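Local coordinates for glucose-6-phosphate 1-dehydrogenase (Kluyveromyces lactis, PDB 7E6I), which catalyses the NADP+-dependent oxidation of glucose 6-phosphate to 6-phosphogluconolactone, the first step of the oxidative pentose phosphate pathway, at residues A[214-219]-A[334-339]; A[236-241]-A[315-320]; A[46-51]-A[89-94]. All coordinates share one frame; numbering follows the deposited sequence.

Contact 3 comes first along the chain and lies in the NAD-binding domain, where strand 43-48 of the parallel sheet meets the loop that follows strand 84-88. Contacts 1 and 2 belong to the C-terminal domain and share its mixed sheet; their centres are about 9 Å apart. Contact 2 is nested within the loop that contact 1 closes, and strands 316-321 and 333-338 are neighbours, joined by backbone bonds such as Ala-317 to Ala-337. Both build part of the sugar site. The centre of contact 3, at the probable NADP+ end of the Rossmann-type domain, lies about 41 Å from that of contact 1 and 36 Å from that of contact 2, and it touches neither.

Contact 1. Residues A[214-219]-A[334-339]; sequences SVQVVF and VMRAGK. With BG6 (6-O-phosphono-beta-D-glucopyranose), chain B.
In the mixed sheet of the C-terminal domain, Gln-216 and Val-218 meet Arg-336 on one face of two parallel strands, 214-219 and 334-338, while Val-217 and Phe-219 meet Met-335 and Ala-337 on the other. Arg-336 has its CG between the backbone N and the carbonyl carbon (chi1 58°), and the chain runs extended from there to NE. Side-on, it grips one oxygen twice: Arg-336 NE lies 2.8 Å from Gln-216 OE1 and Arg-336 NH2 2.9 Å from the same oxygen, which sits in the guanidinium plane. The NE bond runs nearly along the C=O axis, whereas NH2 is tilted from the amide plane by 30°. Over one guanidinium face, offset toward its rim, lies Val-218 CG2, 3.5 Å from CZ of Arg-336. A leucine in place of Arg-336 would probably leave Gln-216 OE1 without the NE and NH2 donors and its amide freer to turn. By similarity Arg-336 binds a second NADP+. The strands beneath are joined by the zigzag ladder of a parallel pair, from Val-334 N to Val-215 O (3.0 Å) through to Gly-338 N to Phe-219 O (3.1 Å). Small Ala-337 leaves room for the Phe-219 ring, whose CD1 is 3.8 Å from Ala-337 CB. Just past the strand, Lys-339 NZ donates to O3 of glucose 6-phosphate at 2.9 Å and forms a salt bridge with Glu-221.

Contact 2. Residues A[236-241]-A[315-320]; sequences GIIRDV and TFAAIG. With BG6 (6-O-phosphono-beta-D-glucopyranose), chain B.
Ile-237 and Ile-238, near the N-terminal end of helix 236-254, pack on Ala-317 and Ile-319 of strand 316-321, a helix laid on the face of a sheet. The axes of the short segments 236-241 and 316-320 come within 7.7 Å and are inclined at 74°, a steep crossing.

The contact between the segments is apolar. Ile-237 has CG1 anti to its backbone N (chi1 -163°), and Ile-237 CG1 lies against the Thr-315 carbonyl, 3.8 Å from Thr-315 O. The other branch, Ile-237 CG2, rests on the strand, 3.7 Å from Ala-317 N. Beta-branched isoleucine suits this place because it offers two branches at once, one to each residue. Ala-317 CB touches both isoleucines, 3.8 Å from Ile-237 CG2 and 3.7 Å from Ile-238 CG1; a methyl suits a place where the helix comes so near. Farther along, the ends of Ile-238 and Ile-319 meet, with 4.1 Å between their CD1 atoms.

The polar work is done on another side of the helix. Asp-240 accepts from the substrate with both carboxylate oxygens, OD1 from O2 and OD2 from O3, though both distances are modelled so short that their exact values are doubtful. Gly-236 has a positive phi, which favours glycine, and its O accepts from Asp-240 N at 2.9 Å.

Thr-315 and Phe-316 form a classic beta bulge opposite Gly-288. Phe-443 and Leu-450 of helix 433-451 cover Ile-238, and Leu-446 covers Ile-319, while Ile-237 also touches Ala-337 of strand 333-338.

Contact 3. Residues A[46-51]-A[89-94]; sequences GYARSK and GPYDSD
Gly-89 is held against Ala-48 at the point where strand 43-48 gives way to loop: Gly-89 N donates to Ala-48 O at 3.0 Å. Glycine suits this place because a side chain here would run into the hydroxyl of Tyr-47. The Gly-89 carbonyl faces the next residue, Arg-49, whose CA makes a CA-H contact at 3.3 Å from Gly-89 O.

Next, Pro-90 offers its carbonyl rather than its ring. The hydroxyl of Tyr-47 donates to Pro-90 O at 2.6 Å, approaching from above the carbonyl plane, 43° out of it, while that oxygen lies at the edge of the tyrosine ring. Tyr-47 CG is anti to the backbone N (chi1 -176°), which starts the ring on its way to this bond.

Tyr-91 then brings its ring back to Tyr-47, Ala-48 and Arg-49. It slides past Tyr-47 in the opposite direction, with Tyr-91 CE1 3.8 Å from Tyr-47 CD1 and the planes 36° apart. Arg-49 CD lies 3.4 Å from Tyr-91 CE2, and Ala-48 CB is 3.6 Å from Tyr-91 OH. The modelled approach of Arg-49 NH1 to that hydroxyl is doubtful, being very close yet poorly angled. Ile-128 and Val-132 of helix 126-139 also pack against the ring.

The contact joins the end of strand 43-48 to the loop after its neighbour in the Rossmann-type sheet, strand 84-88. Its chemistry is that of two backbone carbonyls, of Ala-48 and Pro-90, tied by Gly-89 N and the Tyr-47 hydroxyl; these bonds fix the loop beside Arg-49, which by similarity binds NADP+.

Contact 1. Residues A[214-219]-A[334-339]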
loop_
_atom_site.group_PDB
_atom_site.type_symbol
_atom_site.label_atom_id
_atom_site.label_comp_id
_atom_site.label_asym_id
_atom_site.label_seq_id
_atom_site.Cartn_x
_atom_site.Cartn_y
_atom_site.Cartn_z
ATOM N N SER A 214 -14.143 1.758 -19.101
ATOM C CA SER A 214 -13.921 2.559 -17.908
ATOM C C SER A 214 -13.200 1.729 -16.860
ATOM O O SER A 214 -13.628 0.611 -16.543
ATOM C CB SER A 214 -15.257 3.055 -17.365
ATOM O OG SER A 214 -15.108 3.562 -16.065
ATOM N N VAL A 215 -12.134 2.297 -16.306
ATOM C CA VAL A 215 -11.412 1.733 -15.178
ATOM C C VAL A 215 -11.487 2.720 -14.024
ATOM O O VAL A 215 -11.228 3.912 -14.210
ATOM C CB VAL A 215 -9.952 1.452 -15.550
ATOM C CG1 VAL A 215 -9.189 0.926 -14.343
ATOM C CG2 VAL A 215 -9.904 0.501 -16.743
ATOM N N GLN A 216 -11.802 2.219 -12.830
ATOM C CA GLN A 216 -11.910 3.027 -11.617
ATOM C C GLN A 216 -11.192 2.333 -10.469
ATOM O O GLN A 216 -11.412 1.137 -10.237
ATOM C CB GLN A 216 -13.371 3.225 -11.219
ATOM C CG GLN A 216 -14.150 4.248 -12.020
ATOM C CD GLN A 216 -15.553 4.428 -11.461
ATOM O OE1 GLN A 216 -15.747 5.159 -10.483
ATOM N NE2 GLN A 216 -16.533 3.754 -12.062
ATOM N N VAL A 217 -10.348 3.074 -9.752
ATOM C CA VAL A 217 -9.816 2.652 -8.455
ATOM C C VAL A 217 -10.391 3.590 -7.401
ATOM O O VAL A 217 -10.281 4.808 -7.535
ATOM C CB VAL A 217 -8.274 2.674 -8.425
ATOM C CG1 VAL A 217 -7.778 2.129 -7.111
ATOM C CG2 VAL A 217 -7.703 1.868 -9.570
ATOM N N VAL A 218 -11.009 3.032 -6.363
ATOM C CA VAL A 218 -11.887 3.788 -5.476
ATOM C C VAL A 218 -11.453 3.581 -4.030
ATOM O O VAL A 218 -11.283 2.437 -3.584
ATOM C CB VAL A 218 -13.353 3.370 -5.647
ATOM C CG1 VAL A 218 -14.212 4.120 -4.659
ATOM C CG2 VAL A 218 -13.819 3.631 -7.093
ATOM N N PHE A 219 -11.285 4.691 -3.299
ATOM C CA PHE A 219 -10.891 4.683 -1.892
ATOM C C PHE A 219 -11.857 5.573 -1.134
ATOM O O PHE A 219 -11.995 6.761 -1.454
ATOM C CB PHE A 219 -9.452 5.179 -1.723
ATOM C CG PHE A 219 -9.010 5.397 -0.288
ATOM C CD1 PHE A 219 -9.324 6.566 0.387
ATOM C CD2 PHE A 219 -8.208 4.466 0.351
ATOM C CE1 PHE A 219 -8.878 6.785 1.697
ATOM C CE2 PHE A 219 -7.762 4.677 1.643
ATOM C CZ PHE A 219 -8.093 5.839 2.317
ATOM N N VAL A 334 -10.032 6.626 -13.939
ATOM C CA VAL A 334 -10.264 7.532 -12.824
ATOM C C VAL A 334 -9.747 6.893 -11.540
ATOM O O VAL A 334 -10.045 5.725 -11.246
ATOM C CB VAL A 334 -11.749 7.904 -12.683
ATOM C CG1 VAL A 334 -11.972 8.714 -11.393
ATOM C CG2 VAL A 334 -12.218 8.695 -13.883
ATOM N N MET A 335 -8.978 7.658 -10.777
ATOM C CA MET A 335 -8.677 7.331 -9.390
ATOM C C MET A 335 -9.405 8.342 -8.525
ATOM O O MET A 335 -9.342 9.545 -8.793
ATOM C CB MET A 335 -7.179 7.383 -9.112
ATOM C CG MET A 335 -6.427 6.113 -9.498
ATOM S SD MET A 335 -4.662 6.199 -9.059
ATOM C CE MET A 335 -4.650 7.728 -8.134
ATOM N N ARG A 336 -10.104 7.866 -7.505
ATOM C CA ARG A 336 -10.839 8.776 -6.642
ATOM C C ARG A 336 -10.718 8.312 -5.198
ATOM O O ARG A 336 -10.895 7.127 -4.901
ATOM C CB ARG A 336 -12.310 8.900 -7.078
ATOM C CG ARG A 336 -13.138 7.610 -7.114
ATOM C CD ARG A 336 -14.474 7.914 -7.809
ATOM N NE ARG A 336 -15.274 6.753 -8.214
ATOM C CZ ARG A 336 -16.191 6.178 -7.437
ATOM N NH1 ARG A 336 -16.397 6.654 -6.220
ATOM N NH2 ARG A 336 -16.908 5.142 -7.870
ATOM N N ALA A 337 -10.385 9.245 -4.316
ATOM C CA ALA A 337 -10.135 8.961 -2.910
ATOM C C ALA A 337 -10.725 10.077 -2.055
ATOM O O ALA A 337 -10.601 11.258 -2.402
ATOM C CB ALA A 337 -8.638 8.840 -2.625
ATOM N N GLY A 338 -11.355 9.701 -0.938
ATOM C CA GLY A 338 -11.911 10.683 -0.029
ATOM C C GLY A 338 -11.948 10.193 1.400
ATOM O O GLY A 338 -12.116 8.998 1.671
ATOM N N LYS A 339 -11.776 11.134 2.322
ATOM C CA LYS A 339 -12.043 10.935 3.735
ATOM C C LYS A 339 -13.383 11.572 4.068
ATOM O O LYS A 339 -13.882 12.430 3.336
ATOM C CB LYS A 339 -10.929 11.549 4.591
ATOM C CG LYS A 339 -9.801 10.564 4.943
ATOM C CD LYS A 339 -8.409 11.169 4.761
ATOM C CE LYS A 339 -7.411 10.684 5.809
ATOM N NZ LYS A 339 -7.197 9.214 5.850
HETATM C C1 BG6 B . -2.059 5.443 5.067
HETATM C C2 BG6 B . -2.675 6.841 5.017
HETATM O O1 BG6 B . -1.007 5.280 4.201
HETATM O O5 BG6 B . -3.102 4.436 4.682
HETATM C C3 BG6 B . -3.881 6.937 5.885
HETATM O O2 BG6 B . -1.725 7.844 5.403
HETATM C C4 BG6 B . -4.918 5.940 5.481
HETATM O O3 BG6 B . -4.479 8.256 5.773
HETATM C C5 BG6 B . -4.336 4.526 5.495
HETATM O O4 BG6 B . -6.030 6.048 6.378
HETATM C C6 BG6 B . -5.274 3.493 4.932
HETATM O O6 BG6 B . -4.619 2.239 4.986
HETATM P P BG6 B . -5.549 0.884 5.224
HETATM O O1P BG6 B . -6.583 1.011 4.122
HETATM O O2P BG6 B . -6.149 0.945 6.604
HETATM O O3P BG6 B . -4.752 -0.415 5.115
#

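Contact 2. Residues A[236-241]-A[315-320]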
loop_
_atom_site.group_PDB
_atom_site.type_symbol
_atom_site.label_atom_id
_atom_site.label_comp_id
_atom_site.label_asym_id
_atom_site.label_seq_id
_atom_site.Cartn_x
_atom_site.Cartn_y
_atom_site.Cartn_z
ATOM N N GLY A 236 -2.465 16.246 2.218
ATOM C CA GLY A 236 -3.578 16.140 1.298
ATOM C C GLY A 236 -3.823 14.708 0.844
ATOM O O GLY A 236 -2.959 13.838 0.931
ATOM N N ILE A 237 -5.034 14.470 0.328
ATOM C CA ILE A 237 -5.458 13.096 0.068
ATOM C C ILE A 237 -4.667 12.503 -1.080
ATOM O O ILE A 237 -4.411 11.291 -1.113
ATOM C CB ILE A 237 -6.978 13.032 -0.203
ATOM C CG1 ILE A 237 -7.493 11.604 -0.064
ATOM C CG2 ILE A 237 -7.329 13.556 -1.585
ATOM C CD1 ILE A 237 -7.354 11.054 1.317
ATOM N N ILE A 238 -4.252 13.344 -2.028
ATOM C CA ILE A 238 -3.549 12.850 -3.196
ATOM C C ILE A 238 -2.212 12.260 -2.784
ATOM O O ILE A 238 -1.896 11.115 -3.119
ATOM C CB ILE A 238 -3.399 13.966 -4.241
ATOM C CG1 ILE A 238 -4.791 14.447 -4.650
ATOM C CG2 ILE A 238 -2.635 13.463 -5.445
ATOM C CD1 ILE A 238 -4.790 15.638 -5.529
ATOM N N ARG A 239 -1.431 13.012 -2.018
ATOM C CA ARG A 239 -0.185 12.482 -1.477
ATOM C C ARG A 239 -0.433 11.333 -0.521
ATOM O O ARG A 239 0.391 10.419 -0.424
ATOM C CB ARG A 239 0.577 13.572 -0.727
ATOM C CG ARG A 239 1.550 14.348 -1.545
ATOM C CD ARG A 239 2.543 15.056 -0.653
ATOM N NE ARG A 239 3.148 16.157 -1.382
ATOM C CZ ARG A 239 2.584 17.349 -1.512
ATOM N NH1 ARG A 239 1.404 17.583 -0.945
ATOM N NH2 ARG A 239 3.199 18.309 -2.194
ATOM N N ASP A 240 -1.533 11.379 0.227
ATOM C CA ASP A 240 -1.700 10.426 1.316
ATOM C C ASP A 240 -1.894 9.006 0.797
ATOM O O ASP A 240 -1.314 8.066 1.345
ATOM C CB ASP A 240 -2.865 10.832 2.220
ATOM C CG ASP A 240 -2.841 10.085 3.562
ATOM O OD1 ASP A 240 -1.733 9.827 4.098
ATOM O OD2 ASP A 240 -3.925 9.746 4.078
ATOM N N VAL A 241 -2.716 8.819 -0.244
ATOM C CA VAL A 241 -3.078 7.467 -0.678
ATOM C C VAL A 241 -3.094 7.306 -2.194
ATOM O O VAL A 241 -3.044 6.182 -2.696
ATOM C CB VAL A 241 -4.445 7.041 -0.112
ATOM C CG1 VAL A 241 -4.457 7.143 1.426
ATOM C CG2 VAL A 241 -5.580 7.850 -0.757
ATOM N N THR A 315 -9.313 17.001 0.830
ATOM C CA THR A 315 -9.598 15.738 1.509
ATOM C C THR A 315 -10.348 14.750 0.618
ATOM O O THR A 315 -10.548 13.593 1.015
ATOM C CB THR A 315 -10.380 15.991 2.814
ATOM O OG1 THR A 315 -11.682 16.503 2.514
ATOM C CG2 THR A 315 -9.653 17.007 3.683
ATOM N N PHE A 316 -10.767 15.175 -0.574
ATOM C CA PHE A 316 -11.332 14.295 -1.584
ATOM C C PHE A 316 -10.790 14.730 -2.928
ATOM O O PHE A 316 -10.837 15.921 -3.247
ATOM C CB PHE A 316 -12.867 14.354 -1.622
ATOM C CG PHE A 316 -13.468 13.581 -2.768
ATOM C CD1 PHE A 316 -13.468 14.091 -4.057
ATOM C CD2 PHE A 316 -14.015 12.338 -2.554
ATOM C CE1 PHE A 316 -13.981 13.374 -5.093
ATOM C CE2 PHE A 316 -14.534 11.624 -3.594
ATOM C CZ PHE A 316 -14.515 12.145 -4.871
ATOM N N ALA A 317 -10.355 13.769 -3.742
ATOM C CA ALA A 317 -9.923 14.055 -5.105
ATOM C C ALA A 317 -10.341 12.936 -6.044
ATOM O O ALA A 317 -10.199 11.752 -5.722
ATOM C CB ALA A 317 -8.398 14.243 -5.190
ATOM N N ALA A 318 -10.831 13.319 -7.220
ATOM C CA ALA A 318 -11.008 12.413 -8.344
ATOM C C ALA A 318 -10.134 12.937 -9.471
ATOM O O ALA A 318 -10.149 14.139 -9.750
ATOM C CB ALA A 318 -12.475 12.323 -8.766
ATOM N N ILE A 319 -9.336 12.057 -10.079
ATOM C CA ILE A 319 -8.365 12.454 -11.095
ATOM C C ILE A 319 -8.508 11.541 -12.301
ATOM O O ILE A 319 -8.578 10.316 -12.151
ATOM C CB ILE A 319 -6.918 12.392 -10.575
ATOM C CG1 ILE A 319 -6.740 13.228 -9.301
ATOM C CG2 ILE A 319 -5.952 12.832 -11.663
ATOM C CD1 ILE A 319 -5.417 12.918 -8.547
ATOM N N GLY A 320 -8.521 12.130 -13.494
ATOM C CA GLY A 320 -8.556 11.353 -14.722
ATOM C C GLY A 320 -7.144 11.060 -15.200
ATOM O O GLY A 320 -6.247 11.894 -15.083
HETATM C C1 BG6 B . -2.059 5.443 5.067
HETATM C C2 BG6 B . -2.675 6.841 5.017
HETATM O O1 BG6 B . -1.007 5.280 4.201
HETATM O O5 BG6 B . -3.102 4.436 4.682
HETATM C C3 BG6 B . -3.881 6.937 5.885
HETATM O O2 BG6 B . -1.725 7.844 5.403
HETATM C C4 BG6 B . -4.918 5.940 5.481
HETATM O O3 BG6 B . -4.479 8.256 5.773
HETATM C C5 BG6 B . -4.336 4.526 5.495
HETATM O O4 BG6 B . -6.030 6.048 6.378
HETATM C C6 BG6 B . -5.274 3.493 4.932
HETATM O O6 BG6 B . -4.619 2.239 4.986
HETATM P P BG6 B . -5.549 0.884 5.224
HETATM O O1P BG6 B . -6.583 1.011 4.122
HETATM O O2P BG6 B . -6.149 0.945 6.604
HETATM O O3P BG6 B . -4.752 -0.415 5.115
#

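Contact 3. Residues A[46-51]-A[89-94]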
loop_
_atom_site.group_PDB
_atom_site.type_symbol
_atom_site.label_atom_id
_atom_site.label_comp_id
_atom_site.label_asym_id
_atom_site.label_seq_id
_atom_site.Cartn_x
_atom_site.Cartn_y
_atom_site.Cartn_z
ATOM N N GLY A 46 15.173 -4.870 19.377
ATOM C CA GLY A 46 14.590 -3.558 19.240
ATOM C C GLY A 46 15.571 -2.491 19.683
ATOM O O GLY A 46 16.070 -2.529 20.804
ATOM N N TYR A 47 15.828 -1.530 18.800
ATOM C CA TYR A 47 16.776 -0.447 19.037
ATOM C C TYR A 47 16.042 0.888 18.996
ATOM O O TYR A 47 15.241 1.130 18.088
ATOM C CB TYR A 47 17.899 -0.491 17.980
ATOM C CG TYR A 47 19.045 0.501 18.116
ATOM C CD1 TYR A 47 18.849 1.861 17.919
ATOM C CD2 TYR A 47 20.337 0.065 18.381
ATOM C CE1 TYR A 47 19.900 2.759 18.022
ATOM C CE2 TYR A 47 21.393 0.956 18.485
ATOM C CZ TYR A 47 21.171 2.298 18.304
ATOM O OH TYR A 47 22.222 3.185 18.410
ATOM N N ALA A 48 16.319 1.749 19.983
ATOM C CA ALA A 48 15.808 3.121 20.037
ATOM C C ALA A 48 16.630 3.910 21.060
ATOM O O ALA A 48 17.466 3.353 21.777
ATOM C CB ALA A 48 14.312 3.165 20.373
ATOM N N ARG A 49 16.396 5.228 21.102
ATOM C CA ARG A 49 17.202 6.101 21.955
ATOM C C ARG A 49 16.847 5.941 23.428
ATOM O O ARG A 49 17.741 5.940 24.282
ATOM C CB ARG A 49 17.046 7.566 21.529
ATOM C CG ARG A 49 17.078 7.793 20.004
ATOM C CD ARG A 49 16.065 8.848 19.478
ATOM N NE ARG A 49 14.721 8.766 20.057
ATOM C CZ ARG A 49 13.776 7.862 19.758
ATOM N NH1 ARG A 49 14.021 6.888 18.877
ATOM N NH2 ARG A 49 12.601 7.878 20.353
ATOM N N SER A 50 15.560 5.807 23.748
ATOM C CA SER A 50 15.134 5.696 25.138
ATOM C C SER A 50 15.787 4.493 25.803
ATOM O O SER A 50 16.249 3.554 25.154
ATOM C CB SER A 50 13.618 5.540 25.258
ATOM O OG SER A 50 12.930 6.696 24.827
ATOM N N LYS A 51 15.760 4.505 27.127
ATOM C CA LYS A 51 16.593 3.616 27.917
ATOM C C LYS A 51 15.788 2.515 28.585
ATOM O O LYS A 51 15.862 2.350 29.804
ATOM C CB LYS A 51 17.332 4.435 28.975
ATOM C CG LYS A 51 18.791 4.104 29.164
ATOM C CD LYS A 51 19.600 5.390 29.324
ATOM C CE LYS A 51 21.018 5.115 29.814
ATOM N NZ LYS A 51 21.094 4.984 31.309
ATOM N N GLY A 89 20.411 3.357 22.351
ATOM C CA GLY A 89 21.494 4.097 21.762
ATOM C C GLY A 89 20.983 5.140 20.800
ATOM O O GLY A 89 19.843 5.079 20.327
ATOM N N PRO A 90 21.816 6.129 20.497
ATOM C CA PRO A 90 21.413 7.162 19.543
ATOM C C PRO A 90 21.479 6.637 18.120
ATOM O O PRO A 90 22.226 5.706 17.807
ATOM C CB PRO A 90 22.441 8.275 19.777
ATOM C CG PRO A 90 23.662 7.559 20.265
ATOM C CD PRO A 90 23.202 6.311 20.971
ATOM N N TYR A 91 20.655 7.231 17.255
ATOM C CA TYR A 91 20.786 6.953 15.827
ATOM C C TYR A 91 21.925 7.747 15.206
ATOM O O TYR A 91 22.407 7.387 14.125
ATOM C CB TYR A 91 19.481 7.270 15.083
ATOM C CG TYR A 91 18.232 6.659 15.688
ATOM C CD1 TYR A 91 18.083 5.277 15.779
ATOM C CD2 TYR A 91 17.199 7.461 16.149
ATOM C CE1 TYR A 91 16.942 4.713 16.334
ATOM C CE2 TYR A 91 16.055 6.912 16.699
ATOM C CZ TYR A 91 15.931 5.539 16.798
ATOM O OH TYR A 91 14.792 4.995 17.353
ATOM N N ASP A 92 22.383 8.785 15.909
ATOM C CA ASP A 92 23.277 9.833 15.442
ATOM C C ASP A 92 24.757 9.486 15.564
ATOM O O ASP A 92 25.592 10.236 15.048
ATOM C CB ASP A 92 23.006 11.101 16.261
ATOM C CG ASP A 92 23.032 12.349 15.431
ATOM O OD1 ASP A 92 21.949 12.917 15.178
ATOM O OD2 ASP A 92 24.140 12.775 15.044
ATOM N N SER A 93 25.106 8.397 16.248
ATOM C CA SER A 93 26.476 8.207 16.698
ATOM C C SER A 93 26.839 6.731 16.688
ATOM O O SER A 93 26.001 5.865 16.950
ATOM C CB SER A 93 26.675 8.788 18.105
ATOM O OG SER A 93 28.020 9.188 18.309
ATOM N N ASP A 94 28.127 6.466 16.450
ATOM C CA ASP A 94 28.595 5.117 16.152
ATOM C C ASP A 94 28.611 4.187 17.359
ATOM O O ASP A 94 28.716 2.972 17.173
ATOM C CB ASP A 94 30.007 5.162 15.559
ATOM C CG ASP A 94 30.152 6.185 14.441
ATOM O OD1 ASP A 94 29.266 6.272 13.557
ATOM O OD2 ASP A 94 31.176 6.893 14.436
#